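PDB 4ZPJ: extracellular ligand-binding receptor from Sphaerobacter thermophilus, which probably captures a small ligand outside the cell, as substrate-binding proteins of the leucine-binding family do, and delivers it to an ABC transporter. Local coordinates for residues T79-Q84 and A340-G345; Q177-A182 and I282-D287; V196-D201 and A255-S260; I348-T353 and V372-P377. All blocks are in the same frame, centred on the assembly; numbering follows the deposited sequence.

Contact 1: residues T79-Q84 and A340-G345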
loop_
_atom_site.group_PDB
_atom_site.type_symbol
_atom_site.label_atom_id
_atom_site.label_comp_id
_atom_site.label_asym_id
_atom_site.label_seq_id
_atom_site.Cartn_x
_atom_site.Cartn_y
_atom_site.Cartn_z
ATOM N N THR A 79 -10.295 3.234 11.930
ATOM C CA THR A 79 -11.131 3.336 13.105
ATOM C C THR A 79 -10.568 2.568 14.278
ATOM O O THR A 79 -10.687 3.011 15.393
ATOM C CB THR A 79 -12.596 2.902 12.863
ATOM O OG1 THR A 79 -12.634 1.632 12.204
ATOM C CG2 THR A 79 -13.243 3.896 11.988
ATOM N N LEU A 80 -9.985 1.414 14.021
ATOM C CA LEU A 80 -9.263 0.709 15.048
ATOM C C LEU A 80 -8.204 1.593 15.734
ATOM O O LEU A 80 -8.138 1.588 16.949
ATOM C CB LEU A 80 -8.609 -0.538 14.456
ATOM C CG LEU A 80 -7.876 -1.322 15.514
ATOM C CD1 LEU A 80 -8.879 -1.853 16.517
ATOM C CD2 LEU A 80 -7.089 -2.470 14.931
ATOM N N ALA A 81 -7.437 2.381 14.970
ATOM C CA ALA A 81 -6.399 3.273 15.567
ATOM C C ALA A 81 -6.997 4.389 16.308
ATOM O O ALA A 81 -6.521 4.709 17.376
ATOM C CB ALA A 81 -5.495 3.870 14.536
ATOM N N LEU A 82 -8.056 4.992 15.767
ATOM C CA LEU A 82 -8.640 6.093 16.479
ATOM C C LEU A 82 -9.326 5.635 17.776
ATOM O O LEU A 82 -9.269 6.324 18.793
ATOM C CB LEU A 82 -9.583 6.913 15.589
ATOM C CG LEU A 82 -8.774 7.593 14.471
ATOM C CD1 LEU A 82 -9.654 8.171 13.381
ATOM C CD2 LEU A 82 -7.852 8.660 15.022
ATOM N N ASP A 83 -9.935 4.471 17.764
ATOM C CA ASP A 83 -10.492 3.917 18.989
ATOM C C ASP A 83 -9.448 3.571 20.051
ATOM O O ASP A 83 -9.690 3.792 21.218
ATOM C CB ASP A 83 -11.374 2.691 18.680
ATOM C CG ASP A 83 -12.674 3.079 18.015
ATOM O OD1 ASP A 83 -12.896 4.299 18.001
ATOM O OD2 ASP A 83 -13.496 2.220 17.563
ATOM N N GLN A 84 -8.276 3.059 19.669
ATOM C CA GLN A 84 -7.248 2.773 20.695
ATOM C C GLN A 84 -6.799 4.030 21.394
ATOM O O GLN A 84 -6.443 3.988 22.565
ATOM C CB GLN A 84 -6.026 2.121 20.111
ATOM C CG GLN A 84 -6.326 0.780 19.582
ATOM C CD GLN A 84 -5.103 0.115 19.041
ATOM O OE1 GLN A 84 -4.952 -1.066 19.254
ATOM N NE2 GLN A 84 -4.194 0.872 18.389
ATOM N N ALA A 340 -2.428 -0.122 6.244
ATOM C CA ALA A 340 -2.228 1.245 5.769
ATOM C C ALA A 340 -3.233 2.237 6.384
ATOM O O ALA A 340 -2.840 3.347 6.762
ATOM C CB ALA A 340 -2.291 1.295 4.241
ATOM N N GLY A 341 -4.489 1.814 6.546
ATOM C CA GLY A 341 -5.493 2.568 7.311
ATOM C C GLY A 341 -5.116 2.787 8.772
ATOM O O GLY A 341 -5.258 3.886 9.324
ATOM N N TYR A 342 -4.612 1.752 9.398
ATOM C CA TYR A 342 -4.154 1.852 10.764
ATOM C C TYR A 342 -3.046 2.921 10.964
ATOM O O TYR A 342 -3.100 3.750 11.849
ATOM C CB TYR A 342 -3.687 0.467 11.210
ATOM C CG TYR A 342 -3.245 0.461 12.621
ATOM C CD1 TYR A 342 -4.184 0.489 13.658
ATOM C CD2 TYR A 342 -1.893 0.452 12.941
ATOM C CE1 TYR A 342 -3.797 0.498 14.990
ATOM C CE2 TYR A 342 -1.507 0.508 14.262
ATOM C CZ TYR A 342 -2.457 0.513 15.276
ATOM O OH TYR A 342 -2.014 0.520 16.569
ATOM N N ILE A 343 -2.070 2.936 10.087
ATOM C CA ILE A 343 -1.016 3.953 10.116
ATOM C C ILE A 343 -1.627 5.343 9.893
ATOM O O ILE A 343 -1.197 6.343 10.497
ATOM C CB ILE A 343 0.048 3.657 9.027
ATOM C CG1 ILE A 343 0.689 2.290 9.235
ATOM C CG2 ILE A 343 1.096 4.772 8.947
ATOM C CD1 ILE A 343 1.645 2.196 10.417
ATOM N N GLY A 344 -2.589 5.451 8.995
ATOM C CA GLY A 344 -3.320 6.724 8.875
ATOM C C GLY A 344 -3.826 7.229 10.251
ATOM O O GLY A 344 -3.689 8.398 10.630
ATOM N N GLY A 345 -4.508 6.351 10.958
ATOM C CA GLY A 345 -5.174 6.735 12.174
ATOM C C GLY A 345 -4.217 7.053 13.289
ATOM O O GLY A 345 -4.523 7.937 14.103
#
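Tyr342 sends its ring out with CG anti to the backbone N (chi1 -178°), and Gln84 answers from the other helix with CG beside its own backbone N and an extended chain beyond, so that the two polar ends meet. Both belong to helices of the N-terminal lobe of the leucine-binding protein fold: 68-84, which follows the first strand of the chain, and 336-354, which returns to the same lobe far later in the sequence. The segments run roughly parallel at 35°, and their axes come within 7.5 Å of each other.

Such closeness depends on small residues. Ala81 turns its methyl toward helix 336-354, between Tyr342 O and Gly345, whose CA lies 5.0 Å from the CA of Ala81. The CB of Ala81 is packed on the bare glycine backbone, 3.6 Å from Gly345 C, and equally near, at 3.6 Å, to Tyr342 O. It also rests against the tyrosine ring, 3.7 Å from Tyr342 CD1. Leu82 CD2 lies 3.5 Å from Gly345 O, while Leu80 CD2 approaches the ring more loosely. Leu80 and Tyr342 also touch Phe321 of helix 316-328, which continues the apolar packing beyond the two helices.

Where the contact reaches the surface, Gln84 crosses the tyrosine at about a right angle. The amide nitrogen stands at the ring edge and donates to the phenol oxygen, which lies close to the amide plane. This bond, from Gln84 NE2 to Tyr342 OH, is 2.9 Å long and bent to 143° at the hydrogen.

Contact 2: residues Q177-A182 and I282-D287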
loop_
_atom_site.group_PDB
_atom_site.type_symbol
_atom_site.label_atom_id
_atom_site.label_comp_id
_atom_site.label_asym_id
_atom_site.label_seq_id
_atom_site.Cartn_x
_atom_site.Cartn_y
_atom_site.Cartn_z
ATOM N N GLN A 177 7.057 0.947 -4.117
ATOM C CA GLN A 177 7.969 1.197 -2.976
ATOM C C GLN A 177 8.203 -0.059 -2.118
ATOM O O GLN A 177 9.257 -0.195 -1.549
ATOM C CB GLN A 177 7.423 2.367 -2.119
ATOM C CG GLN A 177 8.224 2.761 -0.893
ATOM C CD GLN A 177 7.688 3.984 -0.143
ATOM O OE1 GLN A 177 6.710 4.547 -0.547
ATOM N NE2 GLN A 177 8.346 4.377 0.970
ATOM N N TYR A 178 7.222 -0.958 -1.999
ATOM C CA TYR A 178 7.418 -2.151 -1.213
ATOM C C TYR A 178 7.939 -3.326 -2.051
ATOM O O TYR A 178 8.504 -4.255 -1.499
ATOM C CB TYR A 178 6.181 -2.508 -0.357
ATOM C CG TYR A 178 4.950 -2.745 -1.092
ATOM C CD1 TYR A 178 4.772 -3.944 -1.776
ATOM C CD2 TYR A 178 3.929 -1.788 -1.137
ATOM C CE1 TYR A 178 3.638 -4.170 -2.522
ATOM C CE2 TYR A 178 2.793 -2.018 -1.868
ATOM C CZ TYR A 178 2.656 -3.230 -2.557
ATOM O OH TYR A 178 1.561 -3.563 -3.287
ATOM N N ASP A 179 7.833 -3.227 -3.376
ATOM C CA ASP A 179 8.442 -4.189 -4.267
ATOM C C ASP A 179 9.908 -3.918 -4.653
ATOM O O ASP A 179 10.656 -4.848 -4.945
ATOM C CB ASP A 179 7.555 -4.363 -5.511
ATOM C CG ASP A 179 6.219 -5.022 -5.157
ATOM O OD1 ASP A 179 6.272 -5.938 -4.268
ATOM O OD2 ASP A 179 5.135 -4.631 -5.720
ATOM N N ALA A 180 10.331 -2.675 -4.673
ATOM C CA ALA A 180 11.651 -2.357 -5.146
ATOM C C ALA A 180 12.741 -3.064 -4.331
ATOM O O ALA A 180 13.686 -3.549 -4.917
ATOM C CB ALA A 180 11.845 -0.874 -5.084
ATOM N N PRO A 181 12.598 -3.186 -3.001
ATOM C CA PRO A 181 13.683 -3.923 -2.247
ATOM C C PRO A 181 13.821 -5.382 -2.623
ATOM O O PRO A 181 14.894 -5.981 -2.420
ATOM C CB PRO A 181 13.263 -3.775 -0.760
ATOM C CG PRO A 181 12.434 -2.504 -0.769
ATOM C CD PRO A 181 11.611 -2.623 -2.054
ATOM N N ALA A 182 12.774 -5.937 -3.228
ATOM C CA ALA A 182 12.844 -7.311 -3.707
ATOM C C ALA A 182 13.776 -7.433 -4.866
ATOM O O ALA A 182 14.313 -8.509 -5.125
ATOM C CB ALA A 182 11.449 -7.850 -4.067
ATOM N N ILE A 282 9.107 -13.657 -8.606
ATOM C CA ILE A 282 8.962 -12.789 -7.473
ATOM C C ILE A 282 7.659 -12.065 -7.718
ATOM O O ILE A 282 7.551 -11.225 -8.634
ATOM C CB ILE A 282 10.117 -11.794 -7.357
ATOM C CG1 ILE A 282 11.407 -12.545 -7.050
ATOM C CG2 ILE A 282 9.791 -10.735 -6.323
ATOM C CD1 ILE A 282 12.639 -11.697 -7.021
ATOM N N PRO A 283 6.636 -12.431 -6.947
ATOM C CA PRO A 283 5.407 -11.722 -7.024
ATOM C C PRO A 283 5.512 -10.433 -6.306
ATOM O O PRO A 283 6.296 -10.284 -5.366
ATOM C CB PRO A 283 4.416 -12.586 -6.247
ATOM C CG PRO A 283 5.135 -13.784 -5.789
ATOM C CD PRO A 283 6.613 -13.488 -5.923
ATOM N N SER A 284 4.677 -9.499 -6.719
ATOM C CA SER A 284 4.460 -8.320 -5.914
ATOM C C SER A 284 3.813 -8.734 -4.600
ATOM O O SER A 284 2.954 -9.646 -4.564
ATOM C CB SER A 284 3.536 -7.346 -6.641
ATOM O OG SER A 284 2.941 -6.451 -5.735
ATOM N N GLY A 285 4.163 -8.018 -3.541
ATOM C CA GLY A 285 3.483 -8.187 -2.266
ATOM C C GLY A 285 1.997 -8.028 -2.349
ATOM O O GLY A 285 1.256 -8.672 -1.623
ATOM N N ALA A 286 1.525 -7.208 -3.268
ATOM C CA ALA A 286 0.067 -7.104 -3.462
ATOM C C ALA A 286 -0.589 -8.400 -3.950
ATOM O O ALA A 286 -1.777 -8.714 -3.640
ATOM C CB ALA A 286 -0.222 -5.981 -4.437
ATOM N N ASP A 287 0.186 -9.184 -4.685
ATOM C CA ASP A 287 -0.364 -10.348 -5.386
ATOM C C ASP A 287 -0.465 -11.517 -4.413
ATOM O O ASP A 287 -1.137 -12.487 -4.690
ATOM C CB ASP A 287 0.517 -10.757 -6.598
ATOM C CG ASP A 287 0.267 -9.906 -7.895
ATOM O OD1 ASP A 287 0.215 -8.645 -7.829
ATOM O OD2 ASP A 287 0.152 -10.534 -9.003
HETATM O O HOH W 1 7.802 -8.138 -4.426
#
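The carboxylate of Asp179 takes two hydrogen bonds from consecutive residues of 282-287, one on each oxygen. Gly285 N donates to Asp179 OD1 over 3.1 Å in a nearly straight bond (166° at the hydrogen), and Ser284 OG donates to Asp179 OD2 over 2.9 Å. Both bonds fall on the syn lone pairs of the carboxylate, which thus meets the chain head-on in a two-pronged grip that fixes its rotation. A water adds a third bond, donating to Asp179 OD1 and to Pro283 O, 2.8 Å from the latter. Glu208 brings a second acidic group close to Asp179 OD2, which may raise the proton affinity of the pair.

Ser284 does double duty. With OG anti to its backbone N (chi1 159°), the hydroxyl gives to Asp179 and accepts from Ala286 N at 2.9 Å, closing an ST turn just where strand 281-283 ends. In this periplasmic-binding-protein fold, that strand is the outermost one on its side of the four-stranded parallel sheet of the second lobe, so the aspartate ties the chain leading into helix 180-188 to the turn at the strand's C-terminal end.

Around this polar centre the packing is close. Tyr178, with CG in the crowded position between the backbone N and carbonyl carbon (chi1 59°), lays its ring edge near Ser284 OG and Gly285 N, and its tip brings OH to 3.2 Å from Ala286 CB. Phe173 meets the same tyrosine edge-to-face. Farther along the helix, Ala182 CB touches the CG2 branch of Ile282 at 4.0 Å.

Contact 3: residues V196-D201 and A255-S260. With ZN (zinc ion), chain G.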
loop_
_atom_site.group_PDB
_atom_site.type_symbol
_atom_site.label_atom_id
_atom_site.label_comp_id
_atom_site.label_asym_id
_atom_site.label_seq_id
_atom_site.Cartn_x
_atom_site.Cartn_y
_atom_site.Cartn_z
ATOM N N VAL A 196 12.877 -10.705 -16.354
ATOM C CA VAL A 196 11.683 -10.333 -17.102
ATOM C C VAL A 196 10.670 -9.724 -16.159
ATOM O O VAL A 196 10.493 -10.192 -15.009
ATOM C CB VAL A 196 11.009 -11.550 -17.753
ATOM C CG1 VAL A 196 9.712 -11.181 -18.461
ATOM C CG2 VAL A 196 11.941 -12.164 -18.772
ATOM N N LEU A 197 9.981 -8.699 -16.647
ATOM C CA LEU A 197 8.955 -8.021 -15.870
ATOM C C LEU A 197 7.587 -8.228 -16.491
ATOM O O LEU A 197 7.440 -8.201 -17.704
ATOM C CB LEU A 197 9.230 -6.523 -15.835
ATOM C CG LEU A 197 10.562 -6.005 -15.330
ATOM C CD1 LEU A 197 10.519 -4.481 -15.233
ATOM C CD2 LEU A 197 10.825 -6.623 -13.972
ATOM N N HIS A 198 6.585 -8.369 -15.646
ATOM C CA HIS A 198 5.257 -8.517 -16.101
ATOM C C HIS A 198 4.286 -7.789 -15.222
ATOM O O HIS A 198 4.422 -7.836 -14.005
ATOM C CB HIS A 198 4.908 -10.006 -16.126
ATOM C CG HIS A 198 3.454 -10.271 -16.231
ATOM N ND1 HIS A 198 2.750 -10.030 -17.385
ATOM C CD2 HIS A 198 2.560 -10.731 -15.325
ATOM C CE1 HIS A 198 1.494 -10.378 -17.206
ATOM N NE2 HIS A 198 1.348 -10.789 -15.961
ATOM N N ALA A 199 3.315 -7.105 -15.821
ATOM C CA ALA A 199 2.253 -6.458 -15.055
ATOM C C ALA A 199 0.956 -6.359 -15.763
ATOM O O ALA A 199 0.905 -6.363 -16.992
ATOM C CB ALA A 199 2.662 -5.052 -14.669
ATOM N N ALA A 200 -0.101 -6.183 -14.976
ATOM C CA ALA A 200 -1.379 -5.774 -15.518
ATOM C C ALA A 200 -1.165 -4.416 -16.163
ATOM O O ALA A 200 -0.364 -3.609 -15.670
ATOM C CB ALA A 200 -2.414 -5.660 -14.415
ATOM N N ASP A 201 -1.878 -4.164 -17.240
ATOM C CA ASP A 201 -1.650 -2.982 -18.068
ATOM C C ASP A 201 -2.469 -1.821 -17.569
ATOM O O ASP A 201 -3.534 -1.491 -18.140
ATOM C CB ASP A 201 -2.060 -3.265 -19.519
ATOM C CG ASP A 201 -1.511 -2.223 -20.518
ATOM O OD1 ASP A 201 -0.946 -1.177 -20.073
ATOM O OD2 ASP A 201 -1.624 -2.485 -21.751
ATOM N N ALA A 255 6.360 -10.080 -11.227
ATOM C CA ALA A 255 4.984 -9.824 -11.684
ATOM C C ALA A 255 4.103 -9.073 -10.663
ATOM O O ALA A 255 4.097 -9.371 -9.428
ATOM C CB ALA A 255 4.318 -11.117 -12.031
ATOM N N PHE A 256 3.356 -8.104 -11.190
ATOM C CA PHE A 256 2.381 -7.316 -10.421
ATOM C C PHE A 256 1.023 -7.223 -11.093
ATOM O O PHE A 256 0.932 -6.909 -12.279
ATOM C CB PHE A 256 2.905 -5.899 -10.231
ATOM C CG PHE A 256 1.878 -4.940 -9.750
ATOM C CD1 PHE A 256 1.063 -4.253 -10.658
ATOM C CD2 PHE A 256 1.737 -4.693 -8.396
ATOM C CE1 PHE A 256 0.102 -3.355 -10.215
ATOM C CE2 PHE A 256 0.770 -3.789 -7.934
ATOM C CZ PHE A 256 -0.039 -3.115 -8.851
ATOM N N HIS A 257 -0.032 -7.480 -10.323
ATOM C CA HIS A 257 -1.415 -7.294 -10.769
ATOM C C HIS A 257 -2.238 -6.566 -9.765
ATOM O O HIS A 257 -3.390 -6.289 -10.023
ATOM C CB HIS A 257 -2.092 -8.629 -10.994
ATOM C CG HIS A 257 -1.414 -9.465 -11.998
ATOM N ND1 HIS A 257 -0.309 -10.242 -11.695
ATOM C CD2 HIS A 257 -1.617 -9.584 -13.326
ATOM C CE1 HIS A 257 0.097 -10.851 -12.792
ATOM N NE2 HIS A 257 -0.656 -10.436 -13.801
ATOM N N GLY A 258 -1.682 -6.244 -8.611
ATOM C CA GLY A 258 -2.506 -5.723 -7.511
ATOM C C GLY A 258 -3.188 -6.891 -6.832
ATOM O O GLY A 258 -3.072 -8.023 -7.248
ATOM N N THR A 259 -3.864 -6.603 -5.756
ATOM C CA THR A 259 -4.644 -7.543 -5.033
ATOM C C THR A 259 -5.969 -7.695 -5.720
ATOM O O THR A 259 -6.880 -6.918 -5.472
ATOM C CB THR A 259 -4.878 -7.008 -3.634
ATOM O OG1 THR A 259 -3.601 -6.830 -3.052
ATOM C CG2 THR A 259 -5.740 -7.959 -2.834
ATOM N N SER A 260 -6.069 -8.720 -6.561
ATOM C CA SER A 260 -7.147 -8.816 -7.524
ATOM C C SER A 260 -7.321 -10.240 -7.976
ATOM O O SER A 260 -6.489 -11.124 -7.709
ATOM C CB SER A 260 -6.757 -8.020 -8.757
ATOM O OG SER A 260 -5.582 -8.597 -9.354
HETATM ZN ZN ZN G . 0.026 0.419 -20.652
HETATM O O HOH W 2 -1.472 1.855 -19.808
HETATM O O HOH W 3 0.956 -0.645 -22.061
#
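Two central strands of the parallel four-stranded sheet in the second lobe, 194-200 and 252-256, run side by side here, and the loops at their C-terminal ends begin within the same segments. His198 pairs with Ala255 and Ala199 with Phe256. Phe256 bonds to the two residues flanking its partner Ala199: its N donates to His198 O at 3.0 Å, and its O accepts from Ala200 N at 3.0 Å, the latter nearly along the C=O axis. CA-H...O contacts from Ala255 and Ala199 support the same two carbonyls.

On the face carrying His198 and Ala255, the imidazoles of His198 and His257 meet rim to rim, with planes 57° apart. His198 reaches out with CG anti to its backbone N (chi1 164°), whereas His257, just past its strand, holds CG beside its backbone N (chi1 -59°). Their tips share a hydrogen bond between His198 NE2 and His257 NE2, 3.0 Å long. Each ring has a second grip: His198 ND1 bonds to Val227 O and His257 ND1 to Asp287 OD2, so neither buried imidazole can easily rotate. The nearby Asp287 carboxylate probably polarises His257. On the other face, Ala199 CB nears the edge of the Phe256 ring, over whose centre Gly258 N lies.

Beyond the ladder, Asp201 binds zinc through OD1 at 2.0 Å; two waters and His206 complete the coordination seen. Phe266 of helix 261-272 stacks on His198 and covers the histidine face, while Met209 of helix 203-218 packs on Ala199 across the sheet, leaving strand 194-200 held between 252-256 and 222-229.

Contact 4: residues I348-T353 and V372-P377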
loop_
_atom_site.group_PDB
_atom_site.type_symbol
_atom_site.label_atom_id
_atom_site.label_comp_id
_atom_site.label_asym_id
_atom_site.label_seq_id
_atom_site.Cartn_x
_atom_site.Cartn_y
_atom_site.Cartn_z
ATOM N N ILE A 348 -2.728 10.408 12.785
ATOM C CA ILE A 348 -3.657 11.471 13.092
ATOM C C ILE A 348 -3.670 11.594 14.567
ATOM O O ILE A 348 -3.564 12.682 15.096
ATOM C CB ILE A 348 -5.060 11.141 12.583
ATOM C CG1 ILE A 348 -5.086 11.348 11.077
ATOM C CG2 ILE A 348 -6.074 12.022 13.242
ATOM C CD1 ILE A 348 -6.259 10.732 10.407
ATOM N N ALA A 349 -3.726 10.450 15.241
ATOM C CA ALA A 349 -3.766 10.405 16.704
ATOM C C ALA A 349 -2.519 10.999 17.344
ATOM O O ALA A 349 -2.625 11.697 18.334
ATOM C CB ALA A 349 -3.991 8.981 17.195
ATOM N N GLU A 350 -1.350 10.737 16.773
ATOM C CA GLU A 350 -0.114 11.268 17.310
ATOM C C GLU A 350 -0.048 12.761 17.061
ATOM O O GLU A 350 0.400 13.518 17.927
ATOM C CB GLU A 350 1.095 10.597 16.664
ATOM C CG GLU A 350 1.135 9.118 16.935
ATOM C CD GLU A 350 1.880 8.736 18.215
ATOM O OE1 GLU A 350 2.888 9.378 18.559
ATOM O OE2 GLU A 350 1.475 7.762 18.866
ATOM N N ALA A 351 -0.505 13.201 15.881
ATOM C CA ALA A 351 -0.429 14.632 15.595
ATOM C C ALA A 351 -1.397 15.391 16.502
ATOM O O ALA A 351 -1.037 16.417 17.083
ATOM C CB ALA A 351 -0.707 14.943 14.146
ATOM N N LEU A 352 -2.613 14.872 16.638
ATOM C CA LEU A 352 -3.613 15.537 17.438
ATOM C C LEU A 352 -3.260 15.584 18.919
ATOM O O LEU A 352 -3.578 16.550 19.609
ATOM C CB LEU A 352 -4.934 14.864 17.256
ATOM C CG LEU A 352 -5.635 15.091 15.891
ATOM C CD1 LEU A 352 -7.046 14.600 15.987
ATOM C CD2 LEU A 352 -5.692 16.526 15.478
ATOM N N THR A 353 -2.607 14.542 19.400
ATOM C CA THR A 353 -2.149 14.501 20.765
ATOM C C THR A 353 -1.124 15.592 20.977
ATOM O O THR A 353 -1.240 16.349 21.941
ATOM C CB THR A 353 -1.532 13.135 21.099
ATOM O OG1 THR A 353 -2.530 12.127 20.951
ATOM C CG2 THR A 353 -0.980 13.098 22.514
ATOM N N VAL A 372 5.644 13.353 13.052
ATOM C CA VAL A 372 5.133 12.126 13.621
ATOM C C VAL A 372 6.136 10.994 13.408
ATOM O O VAL A 372 6.615 10.795 12.283
ATOM C CB VAL A 372 3.763 11.752 13.026
ATOM C CG1 VAL A 372 3.416 10.309 13.315
ATOM C CG2 VAL A 372 2.701 12.647 13.625
ATOM N N GLU A 373 6.369 10.226 14.469
ATOM C CA GLU A 373 7.195 9.064 14.443
ATOM C C GLU A 373 6.789 8.014 15.499
ATOM O O GLU A 373 6.640 8.328 16.656
ATOM C CB GLU A 373 8.658 9.497 14.690
ATOM C CG GLU A 373 9.619 8.599 13.924
ATOM C CD GLU A 373 11.057 8.661 14.422
ATOM O OE1 GLU A 373 11.489 9.833 14.523
ATOM O OE2 GLU A 373 11.695 7.568 14.690
ATOM N N PHE A 374 6.706 6.742 15.126
ATOM C CA PHE A 374 6.373 5.724 16.112
ATOM C C PHE A 374 6.815 4.391 15.536
ATOM O O PHE A 374 7.132 4.293 14.336
ATOM C CB PHE A 374 4.846 5.716 16.402
ATOM C CG PHE A 374 4.012 5.615 15.154
ATOM C CD1 PHE A 374 3.614 4.394 14.692
ATOM C CD2 PHE A 374 3.622 6.752 14.468
ATOM C CE1 PHE A 374 2.839 4.274 13.551
ATOM C CE2 PHE A 374 2.863 6.662 13.306
ATOM C CZ PHE A 374 2.467 5.417 12.845
ATOM N N THR A 375 6.860 3.397 16.419
ATOM C CA THR A 375 7.029 2.001 16.063
ATOM C C THR A 375 5.673 1.447 15.771
ATOM O O THR A 375 4.877 1.311 16.678
ATOM C CB THR A 375 7.683 1.189 17.198
ATOM O OG1 THR A 375 8.880 1.832 17.509
ATOM C CG2 THR A 375 8.100 -0.249 16.703
ATOM N N GLY A 376 5.405 1.181 14.486
ATOM C CA GLY A 376 4.169 0.544 14.083
ATOM C C GLY A 376 4.279 -0.961 13.857
ATOM O O GLY A 376 5.324 -1.603 14.113
ATOM N N PRO A 377 3.193 -1.549 13.350
ATOM C CA PRO A 377 3.169 -2.980 13.197
ATOM C C PRO A 377 4.177 -3.511 12.199
ATOM O O PRO A 377 4.475 -4.701 12.252
ATOM C CB PRO A 377 1.760 -3.285 12.765
ATOM C CG PRO A 377 0.940 -2.067 13.006
ATOM C CD PRO A 377 1.863 -0.911 13.192
#
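The helical segment 348-353 and the chain 372-377 come nearest at Ala351 and Val372, whose CA atoms are 6.4 Å apart, and no hydrogen bond spans the gap.

Val372, near the start of the strand, turns toward the helix, and both its methyls touch Glu350 CB. With CG1 anti to its backbone N (chi1 164°), the valine sets CG2 into the angle between two successive helical residues: CG2 lies 4.0 Å from Glu350 CB and 4.1 Å from Ala351 CB. CG1 also lies in plane at the edge of the Phe374 ring. Val372 thus touches both the helix and the phenylalanine ring.

Glu350 contributes its aliphatic part. The chain leaves with CG beside the backbone N and folds over at chi2 (-89°), bringing CG obliquely to the Phe374 ring, 4.2 Å from Phe374 CD2. Its charged end belongs to Arg346, one turn earlier, in a salt bridge through OE2; the same arginine makes a cation-pi contact with Phe374, so Arg346 links the carboxylate to the ring.

This is plain packing of the long helix 336-354 against the chain that emerges from helix 362-371. Strand 373-376 pairs antiparallel with 379-383, Phe374 rests on Ile343 and Val347 of the long helix, and Phe89 of strand 88-89 packs on that helix at Ala349, Leu352 and Thr353.

In the fold
The four contacts fall into two groups, on opposite sides of the chain's centre. Contacts 1 and 4, with centres 10 Å apart, share helix 336-354 and touch directly: Tyr342 CE2 packs on Pro377 CG at 3.8 Å, and Leu82 CD2 lies 4.2 Å from Ile348 CG2. Contacts 2 and 3, also about 10 Å apart between centres, join through neighbouring strands 281-283 and 252-256, with Ala286 O hydrogen-bonded to Thr259 OG1 at 2.7 Å. Between the groups, the centres of contacts 1 and 3 are 29 Å apart, as befits a two-lobed binding protein. Zinc is bound directly within contact 3, and another ion lies about 6 Å from the Tyr342 side chain.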